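PDB 4ZY8: protein LST4 from Kluyveromyces lactis, which probably takes part in extracellular amino acid uptake and Golgi-to-plasma-membrane protein trafficking, and is represented here by its longin domain. Local coordinates for residues V80-I85 and P108-C113; I85-L88 and L94-A97. All coordinates share one frame; numbering follows the deposited sequence. Where two conformers were deposited one is given.

Contact 1: residues V80-I85 and P108-C113; sequences VLFTRI and PVLTEC
Leu-110 reaches from its helix onto the face of the Phe-82 ring and the flank of Val-80, bridging backbones whose nearest pair of CA atoms, those of Phe-82 and Leu-110, lie 9.2 Å apart. Beyond CB of Leu-110, CG stands anti to the backbone N (chi1 179°), which carries both methyls toward the strand. Of the two, CD1 sits above the middle of the Phe-82 ring, 4.1 Å from its centroid and 11° off the ring normal, the geometry of a CH-pi contact. The other, CD2, splits between two partners: it touches Phe-82 CD2 at 3.7 Å and Val-80 CG1 at 4.0 Å. With CG of Phe-82 between the backbone N and the carbonyl carbon and chi2 at 100°, the ring turns a face to Leu-110. Ile-117 of helix 114-134 packs against both Phe-82 and Leu-110, while Ile-71 of the neighbouring strand 68-74 touches Val-80 and Phe-82. Without the ring, as with an alanine at Phe-82, Leu-110 CD1 loses the face it lies on, and a gap is likely to open between helix and strand. In all, 118 Å² is buried, both sides summed, by three residues, Val-80, Phe-82 and Leu-110; between residues 80-85 and 108-113 the attachment is therefore apolar and CH-pi packing, with no hydrogen bond across.

Contact 2: residues I85-L88 and L94-A97; sequences IFYL and LRIA
Phe-86 and Ile-96 form a hydrogen-bonded antiparallel pair in which the N and O of each residue are all engaged. Ile-96 N donates to Phe-86 O at 2.8 Å, almost straight (176° at the hydrogen), and Phe-86 N donates to Ile-96 O at 2.9 Å (161°). Each acceptor also receives a CA-H contact, Ile-96 O from Ile-85 CA at 3.3 Å and Phe-86 O from Arg-95 CA at 3.5 Å. Further backbone bonds join Ile-85 to Ser-68, Ala-97 to Ser-16 and Arg-95 to Glu-18, and Leu-94 N donates to Ser-92 OG. On one face of the sheet, Ile-96 CB lies over the Phe-86 ring, a CH-pi contact offset toward the rim, 4.1 Å from the centroid, and Ile-96 CG2 meets Phe-86 CZ at 3.6 Å. On the other, Arg-95 runs alongside Tyr-87, its CG over the ring face 3.9 Å from the centroid. Arg-95 CD packs against Ile-85 CD1 at 3.7 Å, and the bend at chi3 (-62°) turns NE and the guanidinium, whose NH2 forms a salt bridge with Glu-18. The pairing is antiparallel, and with a short connection between them strands 79-87 and 95-103 form a beta hairpin in the longin domain sheet.

In the fold
Contacts 1 and 2 have centres about 18 Å apart and share strand 79-87, meeting at Ile-85. Along the chain the order is 80-85, 85-88, 94-97, then 108-113: the strand passes contact 1, enters the hairpin of contact 2, and returns as strand 95-103 to helix 107-112. Thr-83 CG2 and Ala-97 CB, 4.0 Å apart, join the two sites directly. Strand 79-87 lies inside the five-stranded antiparallel sheet, between 68-74 and 95-103. Phe-82 of contact 1 and Phe-86 of contact 2 both pack on helix 114-134, whereas Ile-85 touches helix 47-55, so this strand links helices on the sheet's two faces, in keeping with a longin fold.

Contact 1: residues V80-I85 and P108-C113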
loop_
_atom_site.group_PDB
_atom_site.type_symbol
_atom_site.label_atom_id
_atom_site.label_comp_id
_atom_site.label_asym_id
_atom_site.label_seq_id
_atom_site.Cartn_x
_atom_site.Cartn_y
_atom_site.Cartn_z
ATOM N N VAL A 80 -6.838 -6.113 -9.331
ATOM C CA VAL A 80 -5.455 -6.416 -9.018
ATOM C C VAL A 80 -5.043 -5.599 -7.801
ATOM O O VAL A 80 -5.390 -4.431 -7.700
ATOM C CB VAL A 80 -4.538 -6.130 -10.235
ATOM C CG1 VAL A 80 -3.222 -5.561 -9.807
ATOM C CG2 VAL A 80 -4.349 -7.396 -11.048
ATOM N N LEU A 81 -4.359 -6.236 -6.856
ATOM C CA LEU A 81 -3.904 -5.578 -5.637
ATOM C C LEU A 81 -2.383 -5.515 -5.614
ATOM O O LEU A 81 -1.732 -6.562 -5.671
ATOM C CB LEU A 81 -4.439 -6.322 -4.398
ATOM C CG LEU A 81 -4.052 -5.846 -2.993
ATOM C CD1 LEU A 81 -4.738 -4.533 -2.657
ATOM C CD2 LEU A 81 -4.412 -6.900 -1.935
ATOM N N PHE A 82 -1.802 -4.314 -5.581
ATOM C CA PHE A 82 -0.355 -4.241 -5.425
ATOM C C PHE A 82 0.026 -3.588 -4.102
ATOM O O PHE A 82 -0.526 -2.564 -3.705
ATOM C CB PHE A 82 0.329 -3.555 -6.625
ATOM C CG PHE A 82 -0.103 -2.122 -6.907
ATOM C CD1 PHE A 82 0.679 -1.054 -6.490
ATOM C CD2 PHE A 82 -1.238 -1.850 -7.651
ATOM C CE1 PHE A 82 0.319 0.269 -6.784
ATOM C CE2 PHE A 82 -1.612 -0.531 -7.958
ATOM C CZ PHE A 82 -0.825 0.525 -7.524
ATOM N N THR A 83 0.966 -4.229 -3.421
ATOM C CA THR A 83 1.309 -3.899 -2.045
ATOM C C THR A 83 2.804 -3.699 -1.830
ATOM O O THR A 83 3.603 -4.563 -2.166
ATOM C CB THR A 83 0.847 -5.032 -1.077
ATOM O OG1 THR A 83 -0.573 -5.138 -1.104
ATOM C CG2 THR A 83 1.292 -4.744 0.365
ATOM N N ARG A 84 3.165 -2.574 -1.234
ATOM C CA ARG A 84 4.505 -2.366 -0.700
ATOM C C ARG A 84 4.460 -2.636 0.793
ATOM O O ARG A 84 3.723 -1.969 1.523
ATOM C CB ARG A 84 4.982 -0.936 -0.970
ATOM C CG ARG A 84 6.164 -0.441 -0.104
ATOM C CD ARG A 84 7.487 -1.161 -0.414
ATOM N NE ARG A 84 7.836 -1.117 -1.847
ATOM C CZ ARG A 84 8.646 -0.236 -2.430
ATOM N NH1 ARG A 84 9.230 0.735 -1.727
ATOM N NH2 ARG A 84 8.872 -0.335 -3.737
ATOM N N ILE A 85 5.255 -3.584 1.270
ATOM C CA ILE A 85 5.232 -3.872 2.693
ATOM C C ILE A 85 6.667 -3.717 3.213
ATOM O O ILE A 85 7.608 -4.092 2.540
ATOM C CB ILE A 85 4.612 -5.274 2.963
ATOM C CG1 ILE A 85 4.339 -5.511 4.440
ATOM C CG2 ILE A 85 5.422 -6.400 2.325
ATOM C CD1 ILE A 85 3.350 -6.641 4.647
ATOM N N PRO A 108 -1.356 -5.015 -17.378
ATOM C CA PRO A 108 -0.281 -4.805 -18.366
ATOM C C PRO A 108 0.482 -3.469 -18.213
ATOM O O PRO A 108 1.704 -3.425 -18.346
ATOM C CB PRO A 108 -1.030 -4.814 -19.710
ATOM C CG PRO A 108 -2.281 -5.548 -19.455
ATOM C CD PRO A 108 -2.656 -5.270 -18.033
ATOM N N VAL A 109 -0.238 -2.392 -17.935
ATOM C CA VAL A 109 0.394 -1.080 -17.771
ATOM C C VAL A 109 1.168 -1.003 -16.449
ATOM O O VAL A 109 2.286 -0.488 -16.381
ATOM C CB VAL A 109 -0.660 0.040 -17.826
ATOM C CG1 VAL A 109 0.004 1.392 -17.663
ATOM C CG2 VAL A 109 -1.402 -0.012 -19.163
ATOM N N LEU A 110 0.555 -1.539 -15.403
ATOM C CA LEU A 110 1.179 -1.611 -14.105
ATOM C C LEU A 110 2.525 -2.322 -14.213
ATOM O O LEU A 110 3.499 -1.876 -13.630
ATOM C CB LEU A 110 0.260 -2.316 -13.104
ATOM C CG LEU A 110 0.828 -2.471 -11.701
ATOM C CD1 LEU A 110 1.062 -1.099 -11.058
ATOM C CD2 LEU A 110 -0.072 -3.341 -10.829
ATOM N N THR A 111 2.588 -3.410 -14.980
ATOM C CA THR A 111 3.836 -4.150 -15.077
ATOM C C THR A 111 4.793 -3.434 -16.041
ATOM O O THR A 111 5.993 -3.361 -15.774
ATOM C CB THR A 111 3.598 -5.651 -15.483
ATOM O OG1 THR A 111 2.818 -5.742 -16.674
ATOM C CG2 THR A 111 2.852 -6.385 -14.382
ATOM N N GLU A 112 4.265 -2.807 -17.091
ATOM C CA GLU A 112 5.112 -2.029 -18.006
ATOM C C GLU A 112 5.763 -0.827 -17.324
ATOM O O GLU A 112 6.913 -0.496 -17.594
ATOM C CB GLU A 112 4.297 -1.521 -19.200
ATOM C CG GLU A 112 4.083 -2.541 -20.298
ATOM C CD GLU A 112 2.990 -2.116 -21.260
ATOM O OE1 GLU A 112 2.398 -1.029 -21.038
ATOM O OE2 GLU A 112 2.714 -2.876 -22.221
ATOM N N CYS A 113 5.018 -0.179 -16.438
ATOM C CA CYS A 113 5.484 1.035 -15.772
ATOM C C CYS A 113 6.083 0.765 -14.397
ATOM O O CYS A 113 6.388 1.707 -13.678
ATOM C CB CYS A 113 4.325 2.043 -15.611
ATOM S SG CYS A 113 3.789 2.855 -17.159
#

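Contact 2: residues I85-L88 and L94-A97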
loop_
_atom_site.group_PDB
_atom_site.type_symbol
_atom_site.label_atom_id
_atom_site.label_comp_id
_atom_site.label_asym_id
_atom_site.label_seq_id
_atom_site.Cartn_x
_atom_site.Cartn_y
_atom_site.Cartn_z
ATOM N N ILE A 85 5.255 -3.584 1.270
ATOM C CA ILE A 85 5.232 -3.872 2.693
ATOM C C ILE A 85 6.667 -3.717 3.213
ATOM O O ILE A 85 7.608 -4.092 2.540
ATOM C CB ILE A 85 4.612 -5.274 2.963
ATOM C CG1 ILE A 85 4.339 -5.511 4.440
ATOM C CG2 ILE A 85 5.422 -6.400 2.325
ATOM C CD1 ILE A 85 3.350 -6.641 4.647
ATOM N N PHE A 86 6.835 -3.063 4.355
ATOM C CA PHE A 86 8.165 -2.764 4.886
ATOM C C PHE A 86 8.165 -2.722 6.401
ATOM O O PHE A 86 7.109 -2.621 7.022
ATOM C CB PHE A 86 8.695 -1.433 4.343
ATOM C CG PHE A 86 7.783 -0.261 4.595
ATOM C CD1 PHE A 86 6.735 0.010 3.734
ATOM C CD2 PHE A 86 7.998 0.585 5.672
ATOM C CE1 PHE A 86 5.884 1.089 3.957
ATOM C CE2 PHE A 86 7.161 1.667 5.903
ATOM C CZ PHE A 86 6.095 1.916 5.037
ATOM N N TYR A 87 9.343 -2.765 6.986
ATOM C CA TYR A 87 9.514 -2.716 8.417
ATOM C C TYR A 87 9.926 -1.332 8.895
ATOM O O TYR A 87 10.610 -0.634 8.198
ATOM C CB TYR A 87 10.567 -3.732 8.837
ATOM C CG TYR A 87 10.172 -5.157 8.610
ATOM C CD1 TYR A 87 10.410 -5.770 7.410
ATOM C CD2 TYR A 87 9.559 -5.886 9.599
ATOM C CE1 TYR A 87 10.039 -7.056 7.194
ATOM C CE2 TYR A 87 9.191 -7.183 9.394
ATOM C CZ TYR A 87 9.434 -7.766 8.185
ATOM O OH TYR A 87 9.079 -9.049 7.970
ATOM N N LEU A 88 9.555 -0.960 10.108
ATOM C CA LEU A 88 9.953 0.331 10.636
ATOM C C LEU A 88 11.442 0.474 10.673
ATOM O O LEU A 88 11.961 1.506 10.398
ATOM C CB LEU A 88 9.367 0.591 12.009
ATOM C CG LEU A 88 10.074 1.635 12.889
ATOM C CD1 LEU A 88 10.489 2.904 12.182
ATOM C CD2 LEU A 88 9.328 1.943 14.161
ATOM N N LEU A 94 7.379 -5.702 13.192
ATOM C CA LEU A 94 6.075 -5.206 12.744
ATOM C C LEU A 94 6.117 -4.627 11.331
ATOM O O LEU A 94 7.013 -3.857 11.006
ATOM C CB LEU A 94 5.555 -4.145 13.721
ATOM C CG LEU A 94 5.319 -4.584 15.173
ATOM C CD1 LEU A 94 4.671 -3.467 15.957
ATOM C CD2 LEU A 94 4.421 -5.810 15.199
ATOM N N ARG A 95 5.105 -4.926 10.524
ATOM C CA ARG A 95 5.096 -4.486 9.136
ATOM C C ARG A 95 4.085 -3.364 8.880
ATOM O O ARG A 95 3.040 -3.282 9.541
ATOM C CB ARG A 95 4.789 -5.675 8.219
ATOM C CG ARG A 95 5.896 -6.717 8.167
ATOM C CD ARG A 95 5.486 -7.939 7.371
ATOM N NE ARG A 95 4.342 -8.603 7.975
ATOM C CZ ARG A 95 3.659 -9.579 7.394
ATOM N NH1 ARG A 95 4.015 -10.004 6.186
ATOM N NH2 ARG A 95 2.629 -10.138 8.022
ATOM N N ILE A 96 4.448 -2.465 7.970
ATOM C CA ILE A 96 3.532 -1.462 7.457
ATOM C C ILE A 96 3.275 -1.781 5.995
ATOM O O ILE A 96 4.203 -2.136 5.264
ATOM C CB ILE A 96 4.085 -0.039 7.578
ATOM C CG1 ILE A 96 4.241 0.361 9.041
ATOM C CG2 ILE A 96 3.174 0.947 6.873
ATOM C CD1 ILE A 96 4.822 1.759 9.209
ATOM N N ALA A 97 2.032 -1.642 5.555
ATOM C CA ALA A 97 1.707 -1.907 4.168
ATOM C C ALA A 97 1.037 -0.709 3.492
ATOM O O ALA A 97 0.188 -0.009 4.075
ATOM C CB ALA A 97 0.819 -3.132 4.048
#